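Local coordinates for protein truncated hemoglobin from geobacillus stearothermophilus (PDB 2BKM) that binds haem and, as a truncated haemoglobin, probably takes up oxygen reversibly at the haem iron, at residues T5-I10 with T53-P59; A22-R26 with A94-I99. One frame throughout, in Å; residues are numbered along the deposited sequence.

Contact 1: T5-I10 with T53-P59; sequences TLYEAI and TQYLGGP
Leu56 is the hub of the apolar centre, and its two methyls divide the work. Leu56 CD1 meets Ile10 CD1 tip to tip at 3.7 Å, while Leu56 CD2 lies against CG and CD2 of Leu6. Leu56 CB sits 3.6 Å from Tyr7 CB, the two side chains crossing at about a right angle. Val16 of helix 12-29 and Phe109 of helix 104-120 also touch Leu56. The Tyr7 ring, its CG anti to the backbone N (chi1 -179°), runs out alongside Thr53, whose CG2 is 3.8 Å from Tyr7 CE2. Over one face of the ring comes Gly58 CA, 4.0 Å from the centroid and 23° off the normal, a CH-pi contact.

The globin fold here joins its short first helix, 6-9, to the C-terminal end of helix 42-55. That end closes in a Schellman motif: Gly57 has positive phi, and Gly57 N and Gly58 N bond back to Gln54 O and Thr53 O. The turn presents Leu56 O to Tyr7 N, a hydrogen bond of 2.9 Å with the donor tilted 30° from the carbonyl plane. A water bridges Leu6 N and Leu56 O. A second water links Tyr7 OH with Thr53 OG1, itself hydrogen-bonded to Lys49 O. At the polar edge, N-cap Thr5 and Glu8 form a capping box: Glu8 OE1 accepts from Thr5 N (3.1 Å), and Glu8 N donates to Thr5 OG1, whose placing is less sure.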
ATOM      1  N   THR A   5     -15.466 -10.440  -1.173  1.00 16.75           N
ATOM      2  CA  THR A   5     -14.208  -9.850  -1.598  1.00 14.57           C
ATOM      3  C   THR A   5     -13.414  -9.521  -0.373  1.00 13.71           C
ATOM      4  O   THR A   5     -13.942  -9.348   0.729  1.00 12.98           O
ATOM      5  CB  THR A   5     -14.385  -8.546  -2.389  1.00 14.51           C
ATOM      6  OG1 THR A   5     -15.044  -7.585  -1.566  1.00 14.10           O
ATOM      7  CG2 THR A   5     -15.189  -8.766  -3.701  1.00 16.37           C
ATOM      8  N   LEU A   6     -12.118  -9.407  -0.582  1.00 11.25           N
ATOM      9  CA  LEU A   6     -11.256  -9.077   0.504  1.00 11.27           C
ATOM     10  C   LEU A   6     -11.559  -7.658   0.998  1.00 10.99           C
ATOM     11  O   LEU A   6     -11.467  -7.341   2.171  1.00 11.22           O
ATOM     12  CB  LEU A   6      -9.844  -9.257  -0.007  1.00 11.53           C
ATOM     13  CG  LEU A   6      -8.788  -9.197   1.065  1.00 12.46           C
ATOM     14  CD1 LEU A   6      -9.106 -10.152   2.246  1.00 11.69           C
ATOM     15  CD2 LEU A   6      -7.496  -9.603   0.419  1.00 10.59           C
ATOM     16  N   TYR A   7     -11.959  -6.802   0.061  1.00 10.49           N
ATOM     17  CA  TYR A   7     -12.411  -5.470   0.390  1.00 11.06           C
ATOM     18  C   TYR A   7     -13.506  -5.513   1.460  1.00 11.86           C
ATOM     19  O   TYR A   7     -13.395  -4.876   2.500  1.00 12.42           O
ATOM     20  CB  TYR A   7     -12.942  -4.815  -0.885  1.00 11.20           C
ATOM     21  CG  TYR A   7     -13.428  -3.411  -0.726  1.00 11.46           C
ATOM     22  CD1 TYR A   7     -14.778  -3.107  -0.956  1.00 14.01           C
ATOM     23  CD2 TYR A   7     -12.544  -2.362  -0.468  1.00 13.32           C
ATOM     24  CE1 TYR A   7     -15.232  -1.811  -0.868  1.00 15.26           C
ATOM     25  CE2 TYR A   7     -13.006  -1.051  -0.371  1.00 13.60           C
ATOM     26  CZ  TYR A   7     -14.350  -0.790  -0.582  1.00 14.48           C
ATOM     27  OH  TYR A   7     -14.805   0.515  -0.531  1.00 16.00           O
ATOM     28  N   GLU A   8     -14.568  -6.293   1.201  1.00 12.97           N
ATOM     29  CA  GLU A   8     -15.625  -6.437   2.202  1.00 14.97           C
ATOM     30  C   GLU A   8     -15.101  -7.091   3.472  1.00 13.98           C
ATOM     31  O   GLU A   8     -15.453  -6.697   4.593  1.00 15.91           O
ATOM     32  CB  GLU A   8     -16.735  -7.313   1.616  1.00 15.93           C
ATOM     33  CG  GLU A   8     -17.490  -6.682   0.472  1.00 21.90           C
ATOM     34  CD  GLU A   8     -17.758  -7.644  -0.713  1.00 29.19           C
ATOM     35  OE1 GLU A   8     -18.011  -8.864  -0.507  1.00 31.84           O
ATOM     36  OE2 GLU A   8     -17.706  -7.164  -1.876  1.00 33.74           O
ATOM     37  N   ALA A   9     -14.289  -8.132   3.311  1.00 13.32           N
ATOM     38  CA  ALA A   9     -13.798  -8.901   4.440  1.00 13.27           C
ATOM     39  C   ALA A   9     -13.101  -8.031   5.446  1.00 14.30           C
ATOM     40  O   ALA A   9     -13.159  -8.308   6.641  1.00 16.51           O
ATOM     41  CB  ALA A   9     -12.868 -10.033   3.944  1.00 13.45           C
ATOM     42  N   ILE A  10     -12.382  -7.005   4.991  1.00 12.19           N
ATOM     43  CA  ILE A  10     -11.643  -6.194   5.924  1.00 13.15           C
ATOM     44  C   ILE A  10     -12.418  -4.991   6.417  1.00 14.07           C
ATOM     45  O   ILE A  10     -11.930  -4.242   7.258  1.00 15.18           O
ATOM     46  CB  ILE A  10     -10.270  -5.707   5.371  1.00 12.74           C
ATOM     47  CG1 ILE A  10     -10.487  -4.694   4.240  1.00 10.96           C
ATOM     48  CG2 ILE A  10      -9.409  -6.876   4.940  1.00 12.48           C
ATOM     49  CD1 ILE A  10      -9.180  -3.927   3.879  1.00 11.14           C
ATOM     50  N   THR A  53      -8.731   0.142  -2.915  1.00  8.34           N
ATOM     51  CA  THR A  53     -10.136  -0.222  -3.084  1.00  9.61           C
ATOM     52  C   THR A  53     -10.282  -1.207  -4.237  1.00  9.76           C
ATOM     53  O   THR A  53     -10.865  -2.272  -4.102  1.00 10.90           O
ATOM     54  CB  THR A  53     -10.957   1.072  -3.330  1.00  9.42           C
ATOM     55  OG1 THR A  53     -10.912   1.860  -2.133  1.00 11.70           O
ATOM     56  CG2 THR A  53     -12.403   0.695  -3.698  1.00 11.51           C
ATOM     57  N   GLN A  54      -9.708  -0.851  -5.373  1.00 10.24           N
ATOM     58  CA  GLN A  54      -9.778  -1.692  -6.543  1.00 10.57           C
ATOM     59  C   GLN A  54      -9.008  -2.989  -6.357  1.00 10.99           C
ATOM     60  O   GLN A  54      -9.475  -4.041  -6.718  1.00 11.63           O
ATOM     61  CB  GLN A  54      -9.258  -0.835  -7.697  1.00 12.94           C
ATOM     62  CG  GLN A  54      -9.024  -1.476  -9.011  1.00 15.33           C
ATOM     63  CD  GLN A  54      -8.614  -0.425 -10.008  1.00 15.70           C
ATOM     64  OE1 GLN A  54      -9.087   0.709  -9.963  1.00 12.80           O
ATOM     65  NE2 GLN A  54      -7.726  -0.793 -10.915  1.00 18.89           N
ATOM     66  N   TYR A  55      -7.824  -2.883  -5.771  1.00  9.93           N
ATOM     67  CA  TYR A  55      -6.969  -4.019  -5.549  1.00  9.91           C
ATOM     68  C   TYR A  55      -7.640  -5.065  -4.701  1.00 10.31           C
ATOM     69  O   TYR A  55      -7.407  -6.253  -4.896  1.00 11.63           O
ATOM     70  CB  TYR A  55      -5.797  -3.478  -4.781  1.00  9.41           C
ATOM     71  CG  TYR A  55      -4.656  -4.377  -4.406  1.00  7.94           C
ATOM     72  CD1 TYR A  55      -4.506  -4.819  -3.090  1.00  7.79           C
ATOM     73  CD2 TYR A  55      -3.690  -4.704  -5.332  1.00  8.60           C
ATOM     74  CE1 TYR A  55      -3.412  -5.511  -2.700  1.00  8.52           C
ATOM     75  CE2 TYR A  55      -2.554  -5.412  -4.947  1.00  8.19           C
ATOM     76  CZ  TYR A  55      -2.438  -5.811  -3.625  1.00  8.40           C
ATOM     77  OH  TYR A  55      -1.323  -6.500  -3.247  1.00  7.04           O
ATOM     78  N   LEU A  56      -8.480  -4.616  -3.768  1.00  8.85           N
ATOM     79  CA  LEU A  56      -9.144  -5.538  -2.851  1.00 10.62           C
ATOM     80  C   LEU A  56     -10.422  -6.110  -3.406  1.00 10.61           C
ATOM     81  O   LEU A  56     -11.104  -6.860  -2.706  1.00 10.51           O
ATOM     82  CB  LEU A  56      -9.412  -4.820  -1.544  1.00 10.79           C
ATOM     83  CG  LEU A  56      -8.247  -4.510  -0.590  1.00 11.83           C
ATOM     84  CD1 LEU A  56      -8.637  -3.372   0.267  1.00 11.34           C
ATOM     85  CD2 LEU A  56      -8.052  -5.689   0.294  1.00 16.82           C
ATOM     86  N   GLY A  57     -10.812  -5.669  -4.607  1.00 12.01           N
ATOM     87  CA  GLY A  57     -12.039  -6.195  -5.215  1.00 12.05           C
ATOM     88  C   GLY A  57     -13.205  -5.234  -5.063  1.00 13.80           C
ATOM     89  O   GLY A  57     -14.355  -5.573  -5.372  1.00 14.38           O
ATOM     90  N   GLY A  58     -12.948  -4.038  -4.561  1.00 13.43           N
ATOM     91  CA  GLY A  58     -13.977  -3.011  -4.504  1.00 14.27           C
ATOM     92  C   GLY A  58     -14.106  -2.356  -5.870  1.00 14.65           C
ATOM     93  O   GLY A  58     -13.512  -2.813  -6.866  1.00 14.42           O
ATOM     94  N   PRO A  59     -14.880  -1.256  -5.931  1.00 15.92           N
ATOM     95  CA  PRO A  59     -15.037  -0.594  -7.230  1.00 16.32           C
ATOM     96  C   PRO A  59     -13.704  -0.156  -7.868  1.00 15.56           C
ATOM     97  O   PRO A  59     -12.755   0.158  -7.138  1.00 14.25           O
ATOM     98  CB  PRO A  59     -15.874   0.638  -6.882  1.00 16.35           C
ATOM     99  CG  PRO A  59     -16.621   0.269  -5.602  1.00 18.16           C
ATOM    100  CD  PRO A  59     -15.601  -0.572  -4.850  1.00 16.26           C
TER
HETATM  101  O   HOH W   1     -11.006 -10.112  -3.240  1.00 17.47           O
HETATM  102  O   HOH W   2     -12.978   2.422  -0.732  1.00 20.81           O

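Contact 2: A22-R26 with A94-I99. With ACT (acetate ion), chain E.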
ATOM      1  N   ALA A  22      -3.384   6.296   8.217  1.00  9.17           N
ATOM      2  CA  ALA A  22      -2.356   5.887   9.139  1.00  8.19           C
ATOM      3  C   ALA A  22      -1.042   5.572   8.429  1.00  8.37           C
ATOM      4  O   ALA A  22       0.044   5.896   8.907  1.00  9.67           O
ATOM      5  CB  ALA A  22      -2.868   4.687   9.930  1.00  8.55           C
ATOM      6  N   PHE A  23      -1.160   4.927   7.285  1.00  7.96           N
ATOM      7  CA  PHE A  23      -0.009   4.529   6.516  1.00  7.27           C
ATOM      8  C   PHE A  23       0.857   5.744   6.110  1.00  7.65           C
ATOM      9  O   PHE A  23       2.067   5.729   6.281  1.00  8.50           O
ATOM     10  CB  PHE A  23      -0.463   3.722   5.302  1.00  7.05           C
ATOM     11  CG  PHE A  23       0.683   3.279   4.425  1.00  6.53           C
ATOM     12  CD1 PHE A  23       0.794   3.797   3.142  1.00  9.13           C
ATOM     13  CD2 PHE A  23       1.653   2.391   4.879  1.00  7.64           C
ATOM     14  CE1 PHE A  23       1.834   3.404   2.320  1.00  7.94           C
ATOM     15  CE2 PHE A  23       2.709   1.997   4.064  1.00  7.50           C
ATOM     16  CZ  PHE A  23       2.802   2.499   2.786  1.00  7.28           C
ATOM     17  N   TYR A  24       0.200   6.780   5.587  1.00  8.24           N
ATOM     18  CA  TYR A  24       1.006   7.907   5.099  1.00  8.70           C
ATOM     19  C   TYR A  24       1.605   8.713   6.216  1.00  9.37           C
ATOM     20  O   TYR A  24       2.670   9.332   6.023  1.00 11.39           O
ATOM     21  CB  TYR A  24       0.303   8.748   4.040  1.00  8.55           C
ATOM     22  CG  TYR A  24       0.287   7.948   2.783  1.00  7.85           C
ATOM     23  CD1 TYR A  24      -0.877   7.366   2.317  1.00  9.57           C
ATOM     24  CD2 TYR A  24       1.473   7.706   2.107  1.00  7.67           C
ATOM     25  CE1 TYR A  24      -0.862   6.571   1.184  1.00 10.06           C
ATOM     26  CE2 TYR A  24       1.511   6.919   0.993  1.00  9.76           C
ATOM     27  CZ  TYR A  24       0.329   6.344   0.532  1.00  9.72           C
ATOM     28  OH  TYR A  24       0.341   5.537  -0.581  1.00 11.24           O
ATOM     29  N   ARG A  25       0.983   8.686   7.398  1.00 10.54           N
ATOM     30  CA  ARG A  25       1.681   9.299   8.530  1.00 11.70           C
ATOM     31  C   ARG A  25       2.990   8.556   8.834  1.00 11.50           C
ATOM     32  O   ARG A  25       3.999   9.172   9.196  1.00 12.97           O
ATOM     33  CB  ARG A  25       0.812   9.306   9.784  1.00 12.94           C
ATOM     34  CG  ARG A  25      -0.334  10.277   9.715  1.00 17.50           C
ATOM     35  CD  ARG A  25      -0.920  10.437  11.128  1.00 22.44           C
ATOM     36  NE  ARG A  25      -1.560   9.210  11.609  1.00 23.82           N
ATOM     37  CZ  ARG A  25      -2.846   8.941  11.411  1.00 29.50           C
ATOM     38  NH1 ARG A  25      -3.380   7.815  11.876  1.00 28.84           N
ATOM     39  NH2 ARG A  25      -3.599   9.811  10.739  1.00 31.09           N
ATOM     40  N   ARG A  26       2.980   7.224   8.702  1.00 10.67           N
ATOM     41  CA  ARG A  26       4.182   6.448   8.943  1.00 10.58           C
ATOM     42  C   ARG A  26       5.205   6.662   7.841  1.00 11.29           C
ATOM     43  O   ARG A  26       6.384   6.751   8.103  1.00 12.44           O
ATOM     44  CB  ARG A  26       3.848   4.959   9.061  1.00 11.40           C
ATOM     45  CG  ARG A  26       2.949   4.523  10.228  1.00 13.84           C
ATOM     46  CD  ARG A  26       3.256   5.122  11.582  1.00 18.69           C
ATOM     47  NE  ARG A  26       2.492   4.329  12.547  1.00 20.60           N
ATOM     48  CZ  ARG A  26       3.023   3.581  13.513  1.00 16.80           C
ATOM     49  NH1 ARG A  26       4.338   3.542  13.728  1.00 15.81           N
ATOM     50  NH2 ARG A  26       2.211   2.887  14.286  1.00 20.08           N
ATOM     51  N   ALA A  94       2.522  -1.415  10.632  1.00  6.38           N
ATOM     52  CA  ALA A  94       2.314  -0.512  11.759  1.00  6.21           C
ATOM     53  C   ALA A  94       0.969   0.210  11.612  1.00  6.53           C
ATOM     54  O   ALA A  94       0.280   0.427  12.595  1.00  8.83           O
ATOM     55  CB  ALA A  94       3.466   0.515  11.836  1.00  7.80           C
ATOM     56  N   ALA A  95       0.607   0.580  10.387  1.00  6.53           N
ATOM     57  CA  ALA A  95      -0.659   1.264  10.153  1.00  6.43           C
ATOM     58  C   ALA A  95      -1.822   0.314  10.403  1.00  7.05           C
ATOM     59  O   ALA A  95      -2.832   0.735  10.968  1.00  7.76           O
ATOM     60  CB  ALA A  95      -0.698   1.810   8.731  1.00  8.74           C
ATOM     61  N   MET A  96      -1.714  -0.942   9.944  1.00  6.40           N
ATOM     62  CA  MET A  96      -2.759  -1.926  10.207  1.00  6.44           C
ATOM     63  C   MET A  96      -2.916  -2.099  11.692  1.00  7.57           C
ATOM     64  O   MET A  96      -4.045  -2.103  12.181  1.00  8.24           O
ATOM     65  CB  MET A  96      -2.459  -3.262   9.533  1.00  5.90           C
ATOM     66  CG  MET A  96      -2.567  -3.185   8.040  1.00  6.44           C
ATOM     67  SD  MET A  96      -1.933  -4.663   7.254  1.00  7.22           S
ATOM     68  CE  MET A  96      -2.600  -4.471   5.611  1.00  7.58           C
ATOM     69  N   ASP A  97      -1.797  -2.217  12.401  1.00  7.57           N
ATOM     70  CA  ASP A  97      -1.892  -2.375  13.869  1.00  7.65           C
ATOM     71  C   ASP A  97      -2.562  -1.134  14.474  1.00  9.27           C
ATOM     72  O   ASP A  97      -3.448  -1.260  15.367  1.00 11.44           O
ATOM     73  CB  ASP A  97      -0.534  -2.524  14.499  1.00  9.20           C
ATOM     74  CG  ASP A  97       0.166  -3.796  14.142  1.00 10.19           C
ATOM     75  OD1 ASP A  97      -0.454  -4.747  13.631  1.00 10.33           O
ATOM     76  OD2 ASP A  97       1.402  -3.848  14.378  1.00 12.72           O
ATOM     77  N   GLU A  98      -2.193   0.041  13.991  1.00  8.35           N
ATOM     78  CA  GLU A  98      -2.641   1.295  14.622  1.00 10.03           C
ATOM     79  C   GLU A  98      -4.136   1.423  14.480  1.00  9.59           C
ATOM     80  O   GLU A  98      -4.784   1.912  15.393  1.00 10.78           O
ATOM     81  CB  GLU A  98      -1.966   2.463  13.942  1.00 10.80           C
ATOM     82  CG  GLU A  98      -2.400   3.820  14.452  1.00 14.67           C
ATOM     83  CD  GLU A  98      -1.569   4.942  13.845  1.00 20.62           C
ATOM     84  OE1 GLU A  98      -2.019   6.088  13.927  1.00 24.67           O
ATOM     85  OE2 GLU A  98      -0.474   4.670  13.296  1.00 24.43           O
ATOM     86  N   ILE A  99      -4.698   1.009  13.351  1.00  9.16           N
ATOM     87  CA  ILE A  99      -6.137   1.195  13.132  1.00  9.28           C
ATOM     88  C   ILE A  99      -6.905   0.034  13.723  1.00  9.06           C
ATOM     89  O   ILE A  99      -8.138  -0.040  13.598  1.00 12.02           O
ATOM     90  CB  ILE A  99      -6.505   1.405  11.664  1.00  8.26           C
ATOM     91  CG1 ILE A  99      -6.237   0.123  10.814  1.00  8.48           C
ATOM     92  CG2 ILE A  99      -5.754   2.635  11.123  1.00  8.28           C
ATOM     93  CD1 ILE A  99      -7.022   0.157   9.492  1.00  9.78           C
TER
HETATM   94  C   ACT E 203       2.522   4.394  -2.171  0.50  8.05           C
HETATM   95  O   ACT E 203       2.347   4.369  -0.956  0.50  7.66           O
HETATM   96  OXT ACT E 203       3.169   3.471  -2.628  0.50  5.35           O
HETATM   97  CH3 ACT E 203       1.962   5.463  -3.032  0.50  9.42           C
HETATM   98  O   HOH W   3       0.160   6.663  11.601  1.00 27.24           O
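Ala22 and Phe23 meet Ala95 where two helices of the globin fold, 12-29 and 82-98, cross with their axes 8.8 Å apart and their directions 133° from parallel. Alanine methyls lie at the crossing. Ala95 CB lies 3.5 Å from Phe23 N, and Ala22 CB packs on both Ala95 CB and Ile99 CG2. Ala94 CB sits over the centre of one face of the Arg26 guanidinium, 3.5 Å above its plane.

The charged rim is a salt-bridge network on Glu98. A chi1 of 177° swings Glu98 CG to the far side from its backbone N, and the extended chain carries the carboxylate to helix 12-29, where each oxygen takes one arginine. Arg25 NH1 donates to Glu98 OE1 at 3.0 Å, meeting it from above the carboxylate plane; Arg25 NH2 has a second partner in Glu21. Glu98 OE2 receives Arg26 NE at 3.1 Å, nearly along its C-O axis, and a weak bond from Arg26 NH2. A water donates to Ala22 O and Glu98 OE2 and accepts from Arg25 NE.

Toward the ligand pocket, the Phe23 ring meets Trp88 edge-to-face, and its CD1 lies over the centre of the Tyr24 ring. Tyr24, a residue of the oxygen pocket, turns away from helix 82-98. An acetate ion, probably from the crystallisation liquor, is hydrogen-bonded to Trp88 NE1, and its ACT O accepts from Tyr24 OH at a very short 2.4 Å.

Contact 1 and contact 2 have centres 18 Å apart and nearest atoms about 7 Å apart, so they do not touch. Their segments alternate along the chain. Helix 12-29 follows helix 6-9 and precedes helix 42-55; it packs against contact 1 and carries residues 22-26 of contact 2. Helix 104-120 borders both contacts, its Phe109 also touching Met96 of contact 2. The haem lies at some distance from each: the side chain of Leu56 is about 9 Å from it and that of Phe23 about 7 Å. What sets contact 2 apart is the oxygen pocket, for the Phe23 side chain is about 5 Å from the bound oxygen molecule.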